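Local coordinates for chloromuconate cycloisomerase (Rhodococcus opacus, PDB 4M0X), which is a manganese-binding member of the enolase superfamily, pairing an enolase-type N-terminal domain with a TIM-barrel-like C-terminal domain, at residues A[64-67]-A[68-72]. Numbering follows the deposited sequence.
Sequences ETIK and TIIDQ
The carboxylate of Asp-71 turns one face to the peptide oxygen of Lys-67, and Lys-67 O sits 3.6 Å from Asp-71 CG, over that face. At its edge, Asp-71 OD2 accepts the ammonium group of Lys-67 through its syn lone pair, with Lys-67 NZ 2.8 Å from Asp-71 OD2 in a salt bridge. The lysine carbons approach from the same side as the peptide oxygen, CG lying over the same face at OD2, while NZ itself comes close to the carboxylate plane. Its chain runs extended away from the backbone N (chi1 177°) and bends only at the last torsion, chi4 66°, which swings NZ toward the acid one helical turn on. Lys-67 NZ also bonds to Ala-10 O on strand 5-17, tying the same ammonium group to the neighbouring sheet.

Beneath this pair the backbone makes ordinary alpha-helical bonds: Asp-71 N to Lys-67 O at 2.7 Å, with Ile-70 N to Ile-66 O and Ile-69 N to Thr-65 O alongside. Thr-68 OG1 adds a weak hydrogen bond back to Glu-64 O at 3.5 Å.

Round the helix the character changes. The side chains of Ile-66 and Ile-70 run abreast in the same direction, and Ile-66 CG2 meets Ile-70 CD1 at 3.4 Å. Both pack against helix 101-118 and strand 27-40. On yet another side, Thr-65 and Ile-69 pack on Ile-69 and Thr-65 of the second subunit, while Glu-64 forms a salt bridge with Arg-370 of its own chain and a hydrogen bond with Tyr-73 of that subunit.

Helix 63-74 thus has an isoleucine face toward the interior of the N-terminal domain, a flank at the subunit interface, and a partly exposed flank spanned by an i to i+4 salt bridge, where solvent would probably temper its strength.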
ATOM      1  N   GLU A  64      39.088   6.779 -21.963  1.00 32.85           N
ATOM      2  CA  GLU A  64      40.045   7.834 -21.672  1.00 32.06           C
ATOM      3  C   GLU A  64      39.982   8.194 -20.204  1.00 31.01           C
ATOM      4  O   GLU A  64      41.011   8.313 -19.567  1.00 32.99           O
ATOM      5  CB  GLU A  64      39.805   9.074 -22.549  1.00 32.49           C
ATOM      6  CG  GLU A  64      40.129   8.897 -24.031  1.00 33.12           C
ATOM      7  CD  GLU A  64      39.024   8.194 -24.795  1.00 36.73           C
ATOM      8  OE1 GLU A  64      38.008   7.798 -24.161  1.00 38.01           O
ATOM      9  OE2 GLU A  64      39.157   8.031 -26.031  1.00 38.65           O
ATOM     10  N   THR A  65      38.780   8.331 -19.658  1.00 29.46           N
ATOM     11  CA  THR A  65      38.629   8.712 -18.255  1.00 27.94           C
ATOM     12  C   THR A  65      38.821   7.535 -17.331  1.00 26.76           C
ATOM     13  O   THR A  65      39.206   7.713 -16.159  1.00 26.12           O
ATOM     14  CB  THR A  65      37.269   9.335 -17.953  1.00 28.16           C
ATOM     15  OG1 THR A  65      36.246   8.341 -18.117  1.00 31.17           O
ATOM     16  CG2 THR A  65      37.018  10.505 -18.860  1.00 28.38           C
ATOM     17  N   ILE A  66      38.567   6.332 -17.847  1.00 25.15           N
ATOM     18  CA  ILE A  66      38.795   5.135 -17.035  1.00 23.94           C
ATOM     19  C   ILE A  66      40.263   5.065 -16.678  1.00 23.57           C
ATOM     20  O   ILE A  66      40.601   4.966 -15.494  1.00 23.84           O
ATOM     21  CB  ILE A  66      38.333   3.826 -17.703  1.00 22.07           C
ATOM     22  CG1 ILE A  66      36.834   3.639 -17.557  1.00 19.87           C
ATOM     23  CG2 ILE A  66      39.033   2.620 -17.102  1.00 21.23           C
ATOM     24  CD1 ILE A  66      36.295   2.793 -18.693  1.00 20.86           C
ATOM     25  N   LYS A  67      41.127   5.175 -17.687  1.00 23.15           N
ATOM     26  CA  LYS A  67      42.564   5.136 -17.439  1.00 24.09           C
ATOM     27  C   LYS A  67      42.928   6.096 -16.302  1.00 25.88           C
ATOM     28  O   LYS A  67      43.568   5.699 -15.331  1.00 26.04           O
ATOM     29  CB  LYS A  67      43.366   5.476 -18.687  1.00 23.43           C
ATOM     30  CG  LYS A  67      44.860   5.516 -18.416  1.00 24.79           C
ATOM     31  CD  LYS A  67      45.684   5.776 -19.668  1.00 25.20           C
ATOM     32  CE  LYS A  67      47.127   6.170 -19.349  1.00 23.72           C
ATOM     33  NZ  LYS A  67      47.907   5.082 -18.705  1.00 22.55           N
ATOM     34  N   THR A  68      42.478   7.345 -16.410  1.00 26.17           N
ATOM     35  CA  THR A  68      42.838   8.360 -15.441  1.00 27.05           C
ATOM     36  C   THR A  68      42.411   8.025 -14.027  1.00 28.82           C
ATOM     37  O   THR A  68      43.182   8.239 -13.104  1.00 31.35           O
ATOM     38  CB  THR A  68      42.284   9.713 -15.859  1.00 27.51           C
ATOM     39  OG1 THR A  68      42.806   9.999 -17.146  1.00 27.50           O
ATOM     40  CG2 THR A  68      42.737  10.814 -14.901  1.00 26.79           C
ATOM     41  N   ILE A  69      41.198   7.489 -13.865  1.00 29.79           N
ATOM     42  CA  ILE A  69      40.649   7.156 -12.541  1.00 29.16           C
ATOM     43  C   ILE A  69      41.457   6.030 -11.946  1.00 29.86           C
ATOM     44  O   ILE A  69      41.809   6.042 -10.757  1.00 31.71           O
ATOM     45  CB  ILE A  69      39.158   6.764 -12.629  1.00 28.83           C
ATOM     46  CG1 ILE A  69      38.280   8.003 -12.803  1.00 28.90           C
ATOM     47  CG2 ILE A  69      38.702   6.010 -11.405  1.00 27.06           C
ATOM     48  CD1 ILE A  69      38.346   8.981 -11.642  1.00 31.02           C
ATOM     49  N   ILE A  70      41.782   5.072 -12.799  1.00 29.77           N
ATOM     50  CA  ILE A  70      42.630   3.973 -12.389  1.00 30.02           C
ATOM     51  C   ILE A  70      44.022   4.489 -11.992  1.00 31.25           C
ATOM     52  O   ILE A  70      44.432   4.306 -10.835  1.00 28.59           O
ATOM     53  CB  ILE A  70      42.682   2.875 -13.457  1.00 27.03           C
ATOM     54  CG1 ILE A  70      41.319   2.167 -13.517  1.00 28.32           C
ATOM     55  CG2 ILE A  70      43.764   1.871 -13.140  1.00 25.11           C
ATOM     56  CD1 ILE A  70      41.097   1.292 -14.737  1.00 27.28           C
ATOM     57  N   ASP A  71      44.719   5.147 -12.932  1.00 33.29           N
ATOM     58  CA  ASP A  71      46.099   5.630 -12.692  1.00 32.51           C
ATOM     59  C   ASP A  71      46.126   6.535 -11.488  1.00 33.55           C
ATOM     60  O   ASP A  71      46.931   6.311 -10.613  1.00 34.85           O
ATOM     61  CB  ASP A  71      46.731   6.354 -13.891  1.00 30.86           C
ATOM     62  CG  ASP A  71      47.180   5.408 -14.978  1.00 32.54           C
ATOM     63  OD1 ASP A  71      47.311   4.193 -14.729  1.00 34.47           O
ATOM     64  OD2 ASP A  71      47.388   5.861 -16.116  1.00 34.17           O
ATOM     65  N   GLN A  72      45.225   7.516 -11.412  1.00 32.05           N
ATOM     66  CA  GLN A  72      45.388   8.557 -10.415  1.00 31.17           C
ATOM     67  C   GLN A  72      44.684   8.303  -9.097  1.00 33.88           C
ATOM     68  O   GLN A  72      45.294   8.546  -8.032  1.00 36.53           O
ATOM     69  CB  GLN A  72      45.008   9.920 -10.967  1.00 31.18           C
ATOM     70  CG  GLN A  72      45.174  11.063  -9.979  1.00 30.38           C
ATOM     71  CD  GLN A  72      44.850  12.421 -10.587  1.00 31.24           C
ATOM     72  OE1 GLN A  72      44.735  12.567 -11.817  1.00 29.69           O
ATOM     73  NE2 GLN A  72      44.715  13.430  -9.722  1.00 30.83           N
TER